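Local coordinates for protein intracellular serine protease (Bacillus licheniformis, PDB 4ZOQ) that probably acts as a subtilisin-family serine endopeptidase that cleaves lanthipeptide precursors at specific sites, at residues I16-L19 with K20-W24; K254-A258 with L259-L263; N264-K267 with G268-L271. All coordinates share one frame; numbering follows the deposited sequence.

Contact 1. Residues I16-L19 with K20-W24; sequences ILEL and KEYLW
L19 meets Y22 with one methyl against the rim of the ring. L19 CD2 lies in the plane of the tyrosine ring, 4.0 Å from Y22 CE2. Y22 reaches it because its CG stands anti to the carbonyl carbon (chi1 -51°), which brings the ring edge alongside L19. I265 and L247 also pack against Y22. E18 approaches the same tyrosine from its hydroxyl end. The carboxylate is turned almost perpendicular to the ring, and E18 OE2 stays 3.9 Å from Y22 OH. E18 OE2 also lies 3.8 Å from E21 CG. The carboxylate planes of E18 and E21 are turned 24° from each other. E18 OE1 and E21 OE2 are 5.4 Å apart, so some mutual repulsion is likely. All of this rides on a 3-10 segment, residues 17-22, with i to i+3 backbone bonds such as Y22 N to L19 O (3.1 Å). L23 then stands at the N-cap of helix 24-30. K20 leaves the segment on a different side from Y22. Its chain is extended beyond CG and runs back past the carbonyl of L17, with K20 CG 3.5 Å from L17 O. The amine ends beside a leucine methyl, K20 NZ to L17 CD1 being 3.3 Å. W24 NE1 bonds L245 O, and its ring makes a cation-pi contact with K207.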
# COMPACT_ATOMS: atom_id res chain seq x y z
N ILE B 16 7.50 -27.87 -2.78
CA ILE B 16 8.40 -28.08 -1.65
C ILE B 16 7.66 -27.81 -0.34
O ILE B 16 7.38 -26.67 0.01
CB ILE B 16 9.65 -27.17 -1.70
CG1 ILE B 16 10.37 -27.31 -3.04
CG2 ILE B 16 10.57 -27.49 -0.52
CD1 ILE B 16 11.34 -26.17 -3.34
N LEU B 17 7.40 -28.88 0.39
CA LEU B 17 6.55 -28.85 1.57
C LEU B 17 7.22 -28.07 2.73
O LEU B 17 6.53 -27.51 3.59
CB LEU B 17 6.23 -30.28 1.98
CG LEU B 17 5.11 -30.55 2.96
CD1 LEU B 17 3.79 -30.57 2.16
CD2 LEU B 17 5.34 -31.87 3.67
N GLU B 18 8.54 -27.93 2.69
CA GLU B 18 9.27 -27.26 3.76
C GLU B 18 9.14 -25.74 3.74
O GLU B 18 9.35 -25.07 4.75
CB GLU B 18 10.76 -27.66 3.65
CG GLU B 18 11.81 -26.77 4.36
CD GLU B 18 11.64 -26.66 5.87
OE1 GLU B 18 11.08 -27.59 6.49
OE2 GLU B 18 12.10 -25.63 6.43
N LEU B 19 8.66 -25.19 2.63
CA LEU B 19 8.49 -23.75 2.54
C LEU B 19 7.33 -23.25 3.41
O LEU B 19 7.21 -22.06 3.65
CB LEU B 19 8.29 -23.34 1.09
CG LEU B 19 9.49 -23.65 0.20
CD1 LEU B 19 9.26 -23.03 -1.17
CD2 LEU B 19 10.79 -23.20 0.82
N LYS B 20 6.46 -24.16 3.85
CA LYS B 20 5.36 -23.78 4.74
C LYS B 20 5.88 -23.18 6.04
O LYS B 20 5.20 -22.36 6.66
CB LYS B 20 4.47 -24.98 5.04
CG LYS B 20 3.73 -25.49 3.80
CD LYS B 20 2.86 -26.72 4.10
CE LYS B 20 2.08 -27.11 2.84
NZ LYS B 20 1.39 -28.42 2.98
N GLU B 21 7.09 -23.54 6.44
CA GLU B 21 7.64 -22.98 7.66
C GLU B 21 7.75 -21.44 7.62
O GLU B 21 7.63 -20.78 8.65
CB GLU B 21 9.02 -23.58 7.93
CG GLU B 21 8.95 -24.97 8.49
CD GLU B 21 8.14 -25.01 9.77
OE1 GLU B 21 8.42 -24.19 10.69
OE2 GLU B 21 7.21 -25.84 9.83
N TYR B 22 8.02 -20.89 6.44
CA TYR B 22 8.24 -19.46 6.26
C TYR B 22 6.93 -18.71 5.99
O TYR B 22 6.91 -17.48 5.88
CB TYR B 22 9.21 -19.23 5.09
CG TYR B 22 10.49 -20.05 5.20
CD1 TYR B 22 11.42 -19.80 6.20
CD2 TYR B 22 10.76 -21.06 4.29
CE1 TYR B 22 12.57 -20.56 6.30
CE2 TYR B 22 11.91 -21.80 4.37
CZ TYR B 22 12.81 -21.56 5.38
OH TYR B 22 13.96 -22.33 5.45
N LEU B 23 5.85 -19.48 5.91
CA LEU B 23 4.52 -18.93 5.73
C LEU B 23 3.73 -18.96 7.04
O LEU B 23 2.49 -18.96 7.04
CB LEU B 23 3.78 -19.70 4.63
CG LEU B 23 4.11 -19.31 3.18
CD1 LEU B 23 3.74 -20.42 2.20
CD2 LEU B 23 3.39 -18.04 2.79
N TRP B 24 4.47 -19.02 8.16
CA TRP B 24 3.90 -19.00 9.50
C TRP B 24 2.93 -17.85 9.66
O TRP B 24 1.86 -18.02 10.27
CB TRP B 24 4.98 -18.90 10.59
CG TRP B 24 5.84 -17.68 10.48
CD1 TRP B 24 7.04 -17.56 9.82
CD2 TRP B 24 5.56 -16.38 11.02
NE1 TRP B 24 7.53 -16.28 9.95
CE2 TRP B 24 6.63 -15.53 10.66
CE3 TRP B 24 4.50 -15.85 11.78
CZ2 TRP B 24 6.68 -14.18 11.04
CZ3 TRP B 24 4.53 -14.51 12.12
CH2 TRP B 24 5.62 -13.69 11.76

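Contact 2. Residues K254-A258 with L259-L263; sequences KDNTA and LDQML
A258, D260 and Q261 bury much of their surface where this chain turns into a helix. A258 is met by the amide end of Q261. Q261 OE1 lies 3.5 Å from A258 CA. The Q261 chain is extended beyond CG and lies across the start of the helix. Its first torsion is opened to -37°, and Q261 CG is pressed to 2.9 Å from T257 O, a tight fit. The same T257 carbonyl takes the N-H of Q261, which lies in the carbonyl plane. A258 O holds the N-H of M262 one residue further on. T257 and D260 form a capping box at the N-terminus of helix 258-262, with T257 as the N-cap. D260 N donates to T257 OG1 at 3.2 Å with an N-H...O angle of 163°. In return T257 N donates to D260 OD2, also at 3.2 Å. That oxygen is reached on its anti side, with the donor 33° out of the carboxylate plane. A water closes a second loop between the two side chains. It accepts from T257 OG1 at 2.7 Å and donates to D260 OD1 at 2.6 Å. Each carboxylate oxygen has a further partner in strand 269-272: S270 OG for OD2 and L271 N for OD1. The carboxylate is held by several donors; if it is charged, as is likely, the helix start would help to stabilise it. The N256 amide carbon CG rests on D260 CB, 3.5 Å away, with the amide steeply inclined to the D260 carboxylate. N256 ND2 is bonded to I265 O and Y269 O.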
# COMPACT_ATOMS: atom_id res chain seq x y z
N LYS B 254 13.64 -13.49 -11.80
CA LYS B 254 14.64 -12.66 -11.15
C LYS B 254 15.37 -13.54 -10.15
O LYS B 254 14.76 -14.40 -9.54
CB LYS B 254 13.98 -11.44 -10.49
CG LYS B 254 14.93 -10.34 -10.07
CD LYS B 254 14.25 -9.25 -9.24
CE LYS B 254 15.29 -8.25 -8.70
NZ LYS B 254 15.52 -7.12 -9.62
N ASP B 255 16.69 -13.39 -10.01
CA ASP B 255 17.43 -14.19 -9.02
C ASP B 255 17.07 -13.75 -7.61
O ASP B 255 17.00 -12.55 -7.34
CB ASP B 255 18.95 -14.04 -9.20
CG ASP B 255 19.49 -14.74 -10.44
OD1 ASP B 255 18.91 -15.75 -10.93
OD2 ASP B 255 20.55 -14.28 -10.91
N ASN B 256 16.79 -14.69 -6.72
CA ASN B 256 16.56 -14.30 -5.33
C ASN B 256 17.89 -14.30 -4.59
O ASN B 256 18.93 -14.47 -5.21
CB ASN B 256 15.52 -15.21 -4.66
CG ASN B 256 15.91 -16.66 -4.67
OD1 ASN B 256 17.09 -17.02 -4.83
ND2 ASN B 256 14.91 -17.54 -4.54
N THR B 257 17.85 -14.08 -3.27
CA THR B 257 19.06 -13.78 -2.51
C THR B 257 19.86 -15.00 -2.11
O THR B 257 19.34 -16.11 -2.14
CB THR B 257 18.73 -13.02 -1.21
OG1 THR B 257 18.31 -13.96 -0.20
CG2 THR B 257 17.66 -11.95 -1.48
N ALA B 258 21.11 -14.79 -1.70
CA ALA B 258 21.98 -15.87 -1.20
C ALA B 258 21.36 -16.64 -0.01
O ALA B 258 21.53 -17.83 0.11
CB ALA B 258 23.34 -15.31 -0.83
N LEU B 259 20.66 -15.93 0.86
CA LEU B 259 19.97 -16.56 1.99
C LEU B 259 18.89 -17.50 1.48
O LEU B 259 18.74 -18.63 1.99
CB LEU B 259 19.33 -15.50 2.87
CG LEU B 259 18.48 -15.97 4.04
CD1 LEU B 259 19.35 -16.70 5.05
CD2 LEU B 259 17.75 -14.79 4.67
N ASP B 260 18.16 -17.06 0.46
CA ASP B 260 17.14 -17.91 -0.12
C ASP B 260 17.77 -19.18 -0.71
O ASP B 260 17.31 -20.29 -0.45
CB ASP B 260 16.34 -17.17 -1.23
CG ASP B 260 15.55 -15.97 -0.70
OD1 ASP B 260 15.06 -16.02 0.44
OD2 ASP B 260 15.38 -14.98 -1.45
N GLN B 261 18.86 -19.00 -1.47
CA GLN B 261 19.51 -20.12 -2.15
C GLN B 261 20.02 -21.10 -1.13
O GLN B 261 19.82 -22.31 -1.27
CB GLN B 261 20.66 -19.66 -3.04
CG GLN B 261 20.41 -18.35 -3.71
CD GLN B 261 21.53 -17.93 -4.65
OE1 GLN B 261 22.64 -17.58 -4.22
NE2 GLN B 261 21.21 -17.91 -5.94
N MET B 262 20.66 -20.57 -0.09
CA MET B 262 21.14 -21.43 0.99
C MET B 262 20.03 -22.23 1.65
O MET B 262 20.26 -23.35 2.09
CB MET B 262 21.84 -20.58 2.05
CG MET B 262 22.38 -21.41 3.19
SD MET B 262 22.81 -20.43 4.63
CE MET B 262 21.32 -20.52 5.60
N LEU B 263 18.81 -21.70 1.66
CA LEU B 263 17.67 -22.39 2.29
C LEU B 263 16.85 -23.16 1.25
O LEU B 263 15.76 -23.67 1.54
CB LEU B 263 16.79 -21.41 3.07
CG LEU B 263 17.43 -20.76 4.31
CD1 LEU B 263 16.53 -19.67 4.92
CD2 LEU B 263 17.79 -21.82 5.36
O HOH W 1 16.17 -13.88 1.51

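Contact 3. Residues N264-K267 with G268-L271; sequences NIPK and GYSL
Y269 CB rests on I265 CG2 at 3.6 Å, the main apolar touch between the two segments. The two side chains run at about a right angle to each other. I265 presents this methyl because CG2 is anti to the backbone N and lies beside the carbonyl carbon. The methyl also comes within 3.7 Å of Y269 O, so it fits against both the start of the tyrosine side chain and its backbone. On another side Y269 CB is 4.1 Å from P266 O. Going outward, CG is placed anti to the carbonyl carbon (chi1 -53°), and the ring passes beside the proline. Y269 CD2 lies 4.1 Å from P266 O, which sits at the ring edge and near its plane. P266 CG brushes the same ring carbon, Y269 CD2, at 4.3 Å. Beyond this point the ring leaves 264-267 behind, and L247 and T249 of the neighbouring strand pack against the tyrosine. At the tip, the hydroxyl is held by D60 OD2 and L13 N. The buried ring therefore has its polar end fixed outside the turn. In the backbone, Y269 N donates a weak bond of 3.5 Å to P266 O. At G268 phi is 106°, and a CB there would collide with K267 O. P266 to Y269 is a type II beta turn with glycine in its third position, and it leads into strand 269-272, which pairs antiparallel with strand 246-249.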
# COMPACT_ATOMS: atom_id res chain seq x y z
N ASN B 264 17.39 -23.23 0.03
CA ASN B 264 16.75 -23.89 -1.12
C ASN B 264 15.37 -23.37 -1.48
O ASN B 264 14.51 -24.11 -1.94
CB ASN B 264 16.67 -25.38 -0.85
CG ASN B 264 18.04 -26.00 -0.69
OD1 ASN B 264 18.36 -26.58 0.34
ND2 ASN B 264 18.87 -25.85 -1.72
N ILE B 265 15.20 -22.07 -1.31
CA ILE B 265 14.02 -21.40 -1.78
C ILE B 265 14.17 -21.19 -3.27
O ILE B 265 15.01 -20.39 -3.69
CB ILE B 265 13.82 -20.02 -1.12
CG1 ILE B 265 14.18 -20.04 0.37
CG2 ILE B 265 12.46 -19.45 -1.49
CD1 ILE B 265 13.08 -20.51 1.29
N PRO B 266 13.31 -21.82 -4.08
CA PRO B 266 13.43 -21.69 -5.54
C PRO B 266 13.03 -20.29 -5.99
O PRO B 266 12.43 -19.55 -5.21
CB PRO B 266 12.46 -22.75 -6.06
CG PRO B 266 11.43 -22.81 -5.03
CD PRO B 266 12.10 -22.57 -3.70
N LYS B 267 13.39 -19.91 -7.21
CA LYS B 267 12.99 -18.60 -7.70
C LYS B 267 11.48 -18.46 -7.76
O LYS B 267 10.77 -19.45 -7.91
CB LYS B 267 13.60 -18.29 -9.05
CG LYS B 267 15.09 -17.96 -8.97
CD LYS B 267 15.67 -17.77 -10.39
CE LYS B 267 16.40 -19.00 -10.89
NZ LYS B 267 16.81 -18.80 -12.31
N GLY B 268 11.00 -17.23 -7.57
CA GLY B 268 9.58 -17.00 -7.46
C GLY B 268 9.19 -16.72 -6.02
O GLY B 268 8.04 -16.36 -5.76
N TYR B 269 10.12 -16.97 -5.09
CA TYR B 269 9.91 -16.68 -3.68
C TYR B 269 11.16 -16.10 -3.07
O TYR B 269 12.27 -16.35 -3.56
CB TYR B 269 9.49 -17.94 -2.90
CG TYR B 269 8.30 -18.63 -3.52
CD1 TYR B 269 7.01 -18.12 -3.36
CD2 TYR B 269 8.47 -19.77 -4.29
CE1 TYR B 269 5.92 -18.73 -3.95
CE2 TYR B 269 7.37 -20.40 -4.88
CZ TYR B 269 6.10 -19.87 -4.71
OH TYR B 269 5.02 -20.50 -5.29
N SER B 270 10.98 -15.29 -2.02
CA SER B 270 12.11 -14.72 -1.28
C SER B 270 11.73 -14.43 0.18
O SER B 270 10.59 -14.05 0.51
CB SER B 270 12.63 -13.44 -1.94
OG SER B 270 13.80 -12.95 -1.29
N LEU B 271 12.71 -14.59 1.05
CA LEU B 271 12.55 -14.32 2.45
C LEU B 271 12.78 -12.84 2.67
O LEU B 271 13.78 -12.27 2.20
CB LEU B 271 13.54 -15.18 3.23
CG LEU B 271 13.03 -15.98 4.41
CD1 LEU B 271 11.76 -16.74 4.05
CD2 LEU B 271 14.14 -16.93 4.76

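How the contacts relate
Contact 1 comes first, near the N-terminus before helix 24-30. Contacts 2 and 3 follow much later as one run: cap, helix 258-262, turn and strand 269-272. Centres of contacts 2 and 3 are about 6 Å apart, and that of contact 1 lies about 11 Å from contact 3 and about 15 Å from contact 2. I265 is one meeting point, its CD1 3.5 Å from Y22 CE2; P266 and L271 also touch contact 1. Contact 2 adds L263, whose CD1 lies 3.7 Å from Y22 OH. Together they join the 3-10 segment before helix 24-30 to helix 258-262 and strand 269-272. Contact 3 lies nearer the predicted catalytic residues: the S270 side chain is about 11 Å from that of H86.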